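Local coordinates for protein beta-mannosidase (Trichoderma harzianum, PDB 4CVU) that probably hydrolyses terminal beta-mannosidic linkages, as a fungal beta-mannosidase of glycoside hydrolase family 2, at residues Pro182-Asn187 against Gly203-Pro208; Trp190-Gln195 against Phe447-Thr452; Ile623-His628 against Ile711-Thr716. One frame throughout, in Å; residues are numbered along the deposited sequence.

Contact 1: residues Pro182-Asn187 against Gly203-Pro208; sequences PFEYPN and GPAFSP. With NAG (2-acetamido-2-deoxy-beta-D-glucopyranose), chain J.
Glu184 and Tyr185 meet Ala205 in a buried contact within one long loop of the galactose-binding-like domain, both segments belonging to the irregular connection between helix 159-168 and strand 215-221. The centre of the contact is a single methyl group. Glu184 reaches it with an extended chain, CD anti to CA (chi2 172°), and its carboxylate comes over with OE1 3.4 Å from Ala205 CB. Tyr185 approaches the same methyl with the CD2-CE2 side of its ring, Tyr185 CE2 lying 3.9 Å from Ala205 CB. The backbone carbonyl meets that ring too: Ala205 O sits in the ring plane, at the edge, 3.5 Å from Tyr185 CE2. A water then joins the two segments, donating to Ala205 O at 2.7 Å and hydrogen-bonded to Tyr185 OH at 3.0 Å. Further along 182-187, Pro186 CB packs 3.4 Å from C8 of an attached N-acetylglucosamine. Outside the pair, Glu184 OE1 forms a salt bridge with Arg80, which would probably offset the nearby carboxylate of Asp76, and Asp76 OD1 accepts from Ala205 N. In chemical terms, the small methyl probably lets the two segments come close, while the water and Asp76 serve the polar backbone of Ala205.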
loop_
_atom_site.group_PDB
_atom_site.type_symbol
_atom_site.label_atom_id
_atom_site.label_comp_id
_atom_site.label_asym_id
_atom_site.label_seq_id
_atom_site.Cartn_x
_atom_site.Cartn_y
_atom_site.Cartn_z
ATOM N N PRO A 182 5.321 14.245 27.513
ATOM C CA PRO A 182 5.138 12.982 26.801
ATOM C C PRO A 182 5.764 12.929 25.406
ATOM O O PRO A 182 6.269 13.944 24.908
ATOM C CB PRO A 182 3.627 12.878 26.640
ATOM C CG PRO A 182 3.105 14.268 26.709
ATOM C CD PRO A 182 4.168 15.152 27.342
ATOM N N PHE A 183 5.698 11.735 24.804
ATOM C CA PHE A 183 6.007 11.518 23.401
ATOM C C PHE A 183 4.673 11.589 22.698
ATOM O O PHE A 183 4.417 12.508 21.907
ATOM C CB PHE A 183 6.707 10.155 23.183
ATOM C CG PHE A 183 8.157 10.134 23.613
ATOM C CD1 PHE A 183 9.145 10.586 22.766
ATOM C CD2 PHE A 183 8.526 9.663 24.859
ATOM C CE1 PHE A 183 10.477 10.569 23.148
ATOM C CE2 PHE A 183 9.859 9.659 25.259
ATOM C CZ PHE A 183 10.824 10.105 24.400
ATOM N N GLU A 184 3.808 10.626 23.013
ATOM C CA GLU A 184 2.432 10.697 22.588
ATOM C C GLU A 184 1.503 10.685 23.812
ATOM O O GLU A 184 1.068 11.761 24.210
ATOM C CB GLU A 184 2.118 9.614 21.542
ATOM C CG GLU A 184 2.836 9.922 20.231
ATOM C CD GLU A 184 2.747 8.818 19.194
ATOM O OE1 GLU A 184 1.627 8.491 18.731
ATOM O OE2 GLU A 184 3.818 8.266 18.843
ATOM N N TYR A 185 1.189 9.516 24.394
ATOM C CA TYR A 185 0.358 9.484 25.623
ATOM C C TYR A 185 1.085 10.044 26.848
ATOM O O TYR A 185 2.241 9.781 27.040
ATOM C CB TYR A 185 -0.088 8.084 25.986
ATOM C CG TYR A 185 -1.033 7.507 24.974
ATOM C CD1 TYR A 185 -2.408 7.763 25.046
ATOM C CD2 TYR A 185 -0.571 6.735 23.922
ATOM C CE1 TYR A 185 -3.294 7.241 24.112
ATOM C CE2 TYR A 185 -1.445 6.204 22.973
ATOM C CZ TYR A 185 -2.786 6.450 23.067
ATOM O OH TYR A 185 -3.625 5.903 22.124
ATOM N N PRO A 186 0.395 10.830 27.671
ATOM C CA PRO A 186 0.930 11.311 28.938
ATOM C C PRO A 186 0.776 10.298 30.046
ATOM O O PRO A 186 0.059 9.323 29.921
ATOM C CB PRO A 186 0.006 12.478 29.258
ATOM C CG PRO A 186 -1.298 12.056 28.653
ATOM C CD PRO A 186 -0.914 11.426 27.362
ATOM N N ASN A 187 1.427 10.572 31.160
ATOM C CA ASN A 187 1.261 9.819 32.397
ATOM C C ASN A 187 1.881 8.435 32.520
ATOM O O ASN A 187 1.557 7.742 33.459
ATOM C CB ASN A 187 -0.216 9.772 32.843
ATOM C CG ASN A 187 -0.794 11.138 33.099
ATOM O OD1 ASN A 187 -0.188 11.982 33.740
ATOM N ND2 ASN A 187 -1.912 11.383 32.527
ATOM N N GLY A 203 9.358 5.404 17.196
ATOM C CA GLY A 203 8.307 4.334 17.156
ATOM C C GLY A 203 6.936 4.848 17.484
ATOM O O GLY A 203 6.784 5.999 17.972
ATOM N N PRO A 204 5.899 4.032 17.167
ATOM C CA PRO A 204 4.487 4.375 17.327
ATOM C C PRO A 204 3.997 4.125 18.751
ATOM O O PRO A 204 4.757 3.583 19.621
ATOM C CB PRO A 204 3.781 3.403 16.346
ATOM C CG PRO A 204 4.653 2.184 16.377
ATOM C CD PRO A 204 6.077 2.681 16.588
ATOM N N ALA A 205 2.749 4.499 19.006
ATOM C CA ALA A 205 2.173 4.395 20.324
ATOM C C ALA A 205 0.905 3.587 20.302
ATOM O O ALA A 205 -0.191 4.177 20.412
ATOM C CB ALA A 205 1.856 5.786 20.851
ATOM N N PHE A 206 1.036 2.269 20.211
ATOM C CA PHE A 206 -0.142 1.398 20.082
ATOM C C PHE A 206 -0.774 0.953 21.398
ATOM O O PHE A 206 -1.904 0.444 21.393
ATOM C CB PHE A 206 0.184 0.192 19.187
ATOM C CG PHE A 206 0.360 0.560 17.737
ATOM C CD1 PHE A 206 -0.661 1.213 17.053
ATOM C CD2 PHE A 206 1.549 0.299 17.070
ATOM C CE1 PHE A 206 -0.498 1.589 15.744
ATOM C CE2 PHE A 206 1.707 0.677 15.745
ATOM C CZ PHE A 206 0.668 1.310 15.094
ATOM N N SER A 207 -0.031 1.109 22.506
ATOM C CA SER A 207 -0.446 0.655 23.831
ATOM C C SER A 207 -1.220 -0.674 23.784
ATOM O O SER A 207 -2.366 -0.742 24.263
ATOM C CB SER A 207 -1.319 1.704 24.506
ATOM O OG SER A 207 -1.758 1.218 25.753
ATOM N N PRO A 208 -0.562 -1.739 23.307
ATOM C CA PRO A 208 -1.213 -3.049 23.185
ATOM C C PRO A 208 -1.418 -3.713 24.538
ATOM O O PRO A 208 -0.758 -3.341 25.548
ATOM C CB PRO A 208 -0.234 -3.821 22.317
ATOM C CG PRO A 208 1.103 -3.244 22.691
ATOM C CD PRO A 208 0.798 -1.772 22.767
HETATM C C1 NAG J . -2.411 15.270 35.784
HETATM C C2 NAG J . -2.778 16.083 34.555
HETATM C C3 NAG J . -2.732 17.588 34.757
HETATM C C4 NAG J . -3.426 18.034 36.047
HETATM C C5 NAG J . -3.069 17.120 37.216
HETATM C C6 NAG J . -3.895 17.473 38.462
HETATM C C7 NAG J . -2.343 15.111 32.385
HETATM C C8 NAG J . -1.296 14.866 31.340
HETATM N N2 NAG J . -1.894 15.751 33.462
HETATM O O3 NAG J . -3.375 18.152 33.632
HETATM O O4 NAG J . -2.965 19.333 36.348
HETATM O O5 NAG J . -3.225 15.740 36.865
HETATM O O6 NAG J . -4.699 16.386 38.890
HETATM O O7 NAG J . -3.515 14.717 32.216
HETATM O O HOH W 1 -2.845 3.655 20.273
#

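Contact 2: residues Trp190-Gln195 against Phe447-Thr452; sequences WVRKEQ and FQFSDT
Successive bends at chi2 and chi3 (-52° and -47°) curl the chain of Arg192, and in Phe449 the first torsion puts CG beside the backbone N. Although the CB of Phe449 points away from the other loop, the end of its ring comes nearer and meets the guanidinium. The result is a stacked cation-pi pair that joins the galactose-binding-like domain to the loop after strand 442-446, one of the parallel strands of the (beta/alpha)-barrel that forms the catalytic domain in this family. Guanidinium and ring lie almost parallel, and Arg192 CZ is 4.0 Å from the centroid of the Phe449 ring. The overlap is off-centre: Arg192 NH2 lies over the ring toward its rim, while Arg192 NH1 falls just outside it, 3.3 Å from Phe449 CE1.

While one face of the guanidinium lies on the ring, its end grips the backbone. NH1 and NH2 both donate to Gln448 O, from the same side of the carbonyl plane, and the oxygen itself lies in the guanidinium plane. The two bonds are unequal. Arg192 NH2 to Gln448 O measures 2.8 Å and is nearly straight at 161°, whereas the NH1 bond to the same oxygen is longer, 3.2 Å. NH2 has a second partner in Glu467 of helix 458-475, so the buried charge is probably balanced by that carboxylate and stabilised by the aromatic face.

Both Arg192 and Gln448 are centres of inverse gamma turns, tight kinks of the backbone at the very residues that meet. Beside them, Gln195 folds over its own loop; Tyr454 OH bonds to its OE1, and its NE2 donates to Lys193 O at 2.9 Å.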
loop_
_atom_site.group_PDB
_atom_site.type_symbol
_atom_site.label_atom_id
_atom_site.label_comp_id
_atom_site.label_asym_id
_atom_site.label_seq_id
_atom_site.Cartn_x
_atom_site.Cartn_y
_atom_site.Cartn_z
ATOM N N TRP A 190 3.292 6.267 35.703
ATOM C CA TRP A 190 2.403 5.620 36.693
ATOM C C TRP A 190 2.164 4.144 36.424
ATOM O O TRP A 190 1.569 3.468 37.243
ATOM C CB TRP A 190 1.034 6.362 36.788
ATOM C CG TRP A 190 1.186 7.606 37.550
ATOM C CD1 TRP A 190 1.182 8.876 37.064
ATOM C CD2 TRP A 190 1.471 7.707 38.939
ATOM N NE1 TRP A 190 1.421 9.777 38.071
ATOM C CE2 TRP A 190 1.607 9.079 39.236
ATOM C CE3 TRP A 190 1.590 6.769 39.980
ATOM C CZ2 TRP A 190 1.871 9.535 40.528
ATOM C CZ3 TRP A 190 1.839 7.227 41.269
ATOM C CH2 TRP A 190 1.983 8.594 41.528
ATOM N N VAL A 191 2.641 3.629 35.294
ATOM C CA VAL A 191 2.344 2.229 34.947
ATOM C C VAL A 191 3.596 1.416 34.664
ATOM O O VAL A 191 4.452 1.832 33.905
ATOM C CB VAL A 191 1.332 2.121 33.801
ATOM C CG1 VAL A 191 1.788 2.903 32.566
ATOM C CG2 VAL A 191 1.092 0.660 33.442
ATOM N N ARG A 192 3.687 0.238 35.266
ATOM C CA ARG A 192 4.759 -0.695 34.972
ATOM C C ARG A 192 4.434 -1.467 33.686
ATOM O O ARG A 192 3.992 -2.626 33.709
ATOM C CB ARG A 192 4.965 -1.638 36.165
ATOM C CG ARG A 192 5.294 -0.923 37.445
ATOM C CD ARG A 192 6.434 0.035 37.288
ATOM N NE ARG A 192 7.541 -0.605 36.577
ATOM C CZ ARG A 192 8.380 0.000 35.737
ATOM N NH1 ARG A 192 8.285 1.300 35.463
ATOM N NH2 ARG A 192 9.357 -0.702 35.167
ATOM N N LYS A 193 4.681 -0.770 32.569
ATOM C CA LYS A 193 4.436 -1.229 31.198
ATOM C C LYS A 193 5.566 -0.619 30.389
ATOM O O LYS A 193 6.134 0.461 30.724
ATOM C CB LYS A 193 3.040 -0.774 30.679
ATOM C CG LYS A 193 2.676 -1.189 29.235
ATOM C CD LYS A 193 1.182 -1.041 28.950
ATOM C CE LYS A 193 0.773 -1.270 27.477
ATOM N NZ LYS A 193 1.623 -2.267 26.777
ATOM N N GLU A 194 5.915 -1.323 29.334
ATOM C CA GLU A 194 7.012 -0.970 28.436
ATOM C C GLU A 194 6.749 0.446 28.010
ATOM O O GLU A 194 5.743 0.781 27.454
ATOM C CB GLU A 194 7.034 -1.975 27.261
ATOM C CG GLU A 194 7.896 -1.624 26.072
ATOM C CD GLU A 194 8.019 -2.737 25.018
ATOM O OE1 GLU A 194 7.064 -2.930 24.300
ATOM O OE2 GLU A 194 9.040 -3.380 24.894
ATOM N N GLN A 195 7.681 1.329 28.342
ATOM C CA GLN A 195 7.444 2.706 28.175
ATOM C C GLN A 195 7.263 3.169 26.740
ATOM O O GLN A 195 6.504 4.070 26.518
ATOM C CB GLN A 195 8.506 3.528 28.922
ATOM C CG GLN A 195 8.578 3.211 30.385
ATOM C CD GLN A 195 7.559 3.910 31.265
ATOM O OE1 GLN A 195 7.786 5.016 31.773
ATOM N NE2 GLN A 195 6.433 3.236 31.516
ATOM N N PHE A 447 16.901 -1.935 33.842
ATOM C CA PHE A 447 15.564 -1.988 34.416
ATOM C C PHE A 447 14.625 -1.017 33.679
ATOM O O PHE A 447 15.071 0.023 33.186
ATOM C CB PHE A 447 15.605 -1.649 35.914
ATOM C CG PHE A 447 16.478 -2.570 36.753
ATOM C CD1 PHE A 447 16.704 -3.890 36.404
ATOM C CD2 PHE A 447 17.040 -2.097 37.935
ATOM C CE1 PHE A 447 17.482 -4.708 37.192
ATOM C CE2 PHE A 447 17.822 -2.917 38.737
ATOM C CZ PHE A 447 18.050 -4.229 38.357
ATOM N N GLN A 448 13.313 -1.314 33.629
ATOM C CA GLN A 448 12.422 -0.561 32.727
ATOM C C GLN A 448 12.023 0.828 33.229
ATOM O O GLN A 448 10.892 1.086 33.584
ATOM C CB GLN A 448 11.216 -1.430 32.326
ATOM C CG GLN A 448 11.614 -2.794 31.784
ATOM C CD GLN A 448 12.631 -2.714 30.667
ATOM O OE1 GLN A 448 12.523 -1.879 29.787
ATOM N NE2 GLN A 448 13.608 -3.602 30.677
ATOM N N PHE A 449 12.986 1.735 33.279
ATOM C CA PHE A 449 12.726 3.088 33.690
ATOM C C PHE A 449 13.512 4.044 32.766
ATOM O O PHE A 449 14.709 3.854 32.560
ATOM C CB PHE A 449 13.167 3.297 35.141
ATOM C CG PHE A 449 12.472 2.398 36.121
ATOM C CD1 PHE A 449 11.277 2.797 36.730
ATOM C CD2 PHE A 449 13.019 1.162 36.457
ATOM C CE1 PHE A 449 10.650 1.961 37.666
ATOM C CE2 PHE A 449 12.392 0.332 37.359
ATOM C CZ PHE A 449 11.194 0.737 37.968
ATOM N N SER A 450 12.842 5.066 32.217
ATOM C CA SER A 450 13.408 5.751 31.059
ATOM C C SER A 450 12.900 7.179 30.744
ATOM O O SER A 450 11.722 7.386 30.476
ATOM C CB SER A 450 13.247 4.812 29.839
ATOM O OG SER A 450 13.828 5.358 28.671
ATOM N N ASP A 451 13.812 8.149 30.823
ATOM C CA ASP A 451 13.598 9.486 30.327
ATOM C C ASP A 451 12.412 10.208 30.992
ATOM O O ASP A 451 11.707 11.002 30.373
ATOM C CB ASP A 451 13.408 9.428 28.808
ATOM C CG ASP A 451 13.615 10.776 28.142
ATOM O OD1 ASP A 451 14.298 11.664 28.725
ATOM O OD2 ASP A 451 13.072 10.957 27.020
ATOM N N THR A 452 12.206 9.906 32.258
ATOM C CA THR A 452 11.287 10.648 33.096
ATOM C C THR A 452 11.600 10.238 34.520
ATOM O O THR A 452 12.409 9.323 34.750
ATOM C CB THR A 452 9.817 10.358 32.741
ATOM O OG1 THR A 452 8.953 11.330 33.369
ATOM C CG2 THR A 452 9.435 8.937 33.115
#

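Contact 3: residues Ile623-His628 against Ile711-Thr716; sequences ILRNHH and IWQAPT
Arg625 and Gln713 supply the hydrogen bonds of this contact between helix 620-625, with the turn that follows it, and the loop after strand 702-705. The guanidinium grips one carbonyl side-on: Arg625 NE reaches Gln713 O at 3.0 Å, nearly along the C=O axis, and Arg625 NH2 reaches Gln713 O at 2.9 Å. NH1 turns to the backbone oxygens of Asn71 and Gly73.

Aromatic contacts come next. The guanidinium lies over one face of Trp712, tilted 36° from it, with Arg625 CZ 4.1 Å from the centroid of the six-membered ring, an off-centre cation-pi pair. An alanine in place of Arg625 would probably leave Gln713 O without these two donors and open a gap over the indole face. His627 meets the same indole obliquely, its CE1 3.8 Å from Trp712 CZ2, while its ND1 bonds to Gly203 O.

Van der Waals packing adds to this: Pro715 CG presses on Asn626 CB at 3.5 Å, and Ala714 CB touches Arg625 O. Two waters bridge the segments: one donates to Arg625 O, 2.7 Å away, and accepts from the indole Trp712 NE1; the other accepts from His627 N and donates to Pro715 O.

Asn626 OD1 accepts from His628 N at 2.8 Å, the signature of an Asx turn, and this turn packs against a loop that leaves a parallel strand of the (beta/alpha)-barrel.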
loop_
_atom_site.group_PDB
_atom_site.type_symbol
_atom_site.label_atom_id
_atom_site.label_comp_id
_atom_site.label_asym_id
_atom_site.label_seq_id
_atom_site.Cartn_x
_atom_site.Cartn_y
_atom_site.Cartn_z
ATOM N N ILE A 623 6.294 12.321 6.620
ATOM C CA ILE A 623 6.593 13.301 7.672
ATOM C C ILE A 623 5.981 12.858 8.991
ATOM O O ILE A 623 6.664 12.858 10.036
ATOM C CB ILE A 623 6.056 14.695 7.328
ATOM C CG1 ILE A 623 6.891 15.336 6.234
ATOM C CG2 ILE A 623 6.032 15.590 8.567
ATOM C CD1 ILE A 623 6.145 16.452 5.520
ATOM N N LEU A 624 4.709 12.446 8.950
ATOM C CA LEU A 624 4.001 12.071 10.195
ATOM C C LEU A 624 4.583 10.822 10.854
ATOM O O LEU A 624 4.347 10.580 12.024
ATOM C CB LEU A 624 2.485 11.928 9.980
ATOM C CG LEU A 624 1.753 13.289 9.881
ATOM C CD1 LEU A 624 0.273 13.144 9.557
ATOM C CD2 LEU A 624 1.944 14.081 11.172
ATOM N N ARG A 625 5.348 10.038 10.102
ATOM C CA ARG A 625 6.010 8.855 10.655
ATOM C C ARG A 625 7.399 9.170 11.187
ATOM O O ARG A 625 8.024 8.331 11.854
ATOM C CB ARG A 625 6.053 7.759 9.622
ATOM C CG ARG A 625 4.681 7.155 9.354
ATOM C CD ARG A 625 4.716 6.280 8.130
ATOM N NE ARG A 625 5.388 5.007 8.428
ATOM C CZ ARG A 625 4.760 3.877 8.788
ATOM N NH1 ARG A 625 3.446 3.827 8.933
ATOM N NH2 ARG A 625 5.461 2.792 9.075
ATOM N N ASN A 626 7.876 10.370 10.958
ATOM C CA ASN A 626 9.138 10.804 11.563
ATOM C C ASN A 626 8.806 11.328 12.953
ATOM O O ASN A 626 8.157 12.396 13.070
ATOM C CB ASN A 626 9.784 11.906 10.751
ATOM C CG ASN A 626 11.184 12.237 11.241
ATOM O OD1 ASN A 626 11.598 11.850 12.358
ATOM N ND2 ASN A 626 11.953 12.835 10.376
ATOM N N HIS A 627 9.231 10.596 13.991
ATOM C CA HIS A 627 8.957 11.038 15.332
ATOM C C HIS A 627 10.117 11.772 15.936
ATOM O O HIS A 627 10.126 12.005 17.133
ATOM C CB HIS A 627 8.478 9.898 16.214
ATOM C CG HIS A 627 7.109 9.409 15.849
ATOM N ND1 HIS A 627 6.519 8.318 16.441
ATOM C CD2 HIS A 627 6.204 9.888 14.965
ATOM C CE1 HIS A 627 5.307 8.143 15.948
ATOM N NE2 HIS A 627 5.095 9.074 15.041
ATOM N N HIS A 628 11.078 12.121 15.104
ATOM C CA HIS A 628 12.159 13.041 15.492
ATOM C C HIS A 628 11.806 14.374 14.842
ATOM O O HIS A 628 12.123 14.564 13.674
ATOM C CB HIS A 628 13.515 12.540 14.964
ATOM C CG HIS A 628 14.678 13.405 15.379
ATOM N ND1 HIS A 628 14.932 13.720 16.698
ATOM C CD2 HIS A 628 15.680 13.964 14.660
ATOM C CE1 HIS A 628 16.027 14.472 16.772
ATOM N NE2 HIS A 628 16.497 14.638 15.548
ATOM N N ILE A 711 11.831 -0.369 14.975
ATOM C CA ILE A 711 10.564 -0.969 15.396
ATOM C C ILE A 711 9.469 -0.909 14.321
ATOM O O ILE A 711 8.475 -1.640 14.403
ATOM C CB ILE A 711 10.069 -0.260 16.679
ATOM C CG1 ILE A 711 9.182 -1.160 17.474
ATOM C CG2 ILE A 711 9.369 1.031 16.367
ATOM C CD1 ILE A 711 8.767 -0.579 18.826
ATOM N N TRP A 712 9.670 -0.057 13.310
ATOM C CA TRP A 712 8.752 0.085 12.176
ATOM C C TRP A 712 9.433 0.888 11.050
ATOM O O TRP A 712 10.586 1.294 11.179
ATOM C CB TRP A 712 7.397 0.705 12.612
ATOM C CG TRP A 712 7.395 2.161 12.948
ATOM C CD1 TRP A 712 8.421 2.903 13.411
ATOM C CD2 TRP A 712 6.269 3.048 12.853
ATOM N NE1 TRP A 712 8.017 4.197 13.612
ATOM C CE2 TRP A 712 6.699 4.310 13.273
ATOM C CE3 TRP A 712 4.950 2.895 12.440
ATOM C CZ2 TRP A 712 5.846 5.432 13.296
ATOM C CZ3 TRP A 712 4.097 4.027 12.454
ATOM C CH2 TRP A 712 4.568 5.273 12.890
ATOM N N GLN A 713 8.690 1.197 10.000
ATOM C CA GLN A 713 9.242 1.816 8.791
ATOM C C GLN A 713 9.179 3.338 8.876
ATOM O O GLN A 713 8.121 3.930 8.705
ATOM C CB GLN A 713 8.490 1.290 7.574
ATOM C CG GLN A 713 8.489 -0.207 7.497
ATOM C CD GLN A 713 7.373 -0.806 8.237
ATOM O OE1 GLN A 713 6.833 -0.200 9.184
ATOM N NE2 GLN A 713 6.970 -2.003 7.817
ATOM N N ALA A 714 10.315 3.978 9.132
ATOM C CA ALA A 714 10.281 5.368 9.454
ATOM C C ALA A 714 11.683 5.912 9.506
ATOM O O ALA A 714 12.631 5.166 9.685
ATOM C CB ALA A 714 9.595 5.555 10.830
ATOM N N PRO A 715 11.842 7.218 9.340
ATOM C CA PRO A 715 13.207 7.753 9.440
ATOM C C PRO A 715 13.685 7.746 10.876
ATOM O O PRO A 715 13.030 8.320 11.743
ATOM C CB PRO A 715 13.089 9.154 8.887
ATOM C CG PRO A 715 11.690 9.512 8.988
ATOM C CD PRO A 715 10.859 8.261 9.036
ATOM N N THR A 716 14.794 7.049 11.135
ATOM C CA THR A 716 15.368 6.979 12.496
ATOM C C THR A 716 16.893 6.875 12.543
ATOM O O THR A 716 17.600 6.942 11.530
ATOM C CB THR A 716 14.876 5.705 13.225
ATOM O OG1 THR A 716 15.676 4.615 12.754
ATOM C CG2 THR A 716 13.323 5.397 13.011
HETATM O O HOH W 2 9.157 7.148 14.034
HETATM O O HOH W 3 11.341 8.484 13.971
#

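In the fold
Contacts 1 and 2 are interleaved along the chain: 182-187 and 190-195 come first, then 203-208, and only much later 447-452. Contact 3 follows both. The first three segments share the irregular connection between helix 159-168 and strand 215-221, so that one part of the galactose-binding-like domain is folded on itself in contact 1 and tied to a barrel loop in contact 2, their centres 12 Å apart. Contact 3, centred 14 Å from contact 1, touches it where Gly203 CA packs on Ile711. Contacts 2 and 3, about 21 Å apart between centres, do not touch. Contact 1 thus links them, consistent with a close junction between the galactose-binding-like domain and the barrel.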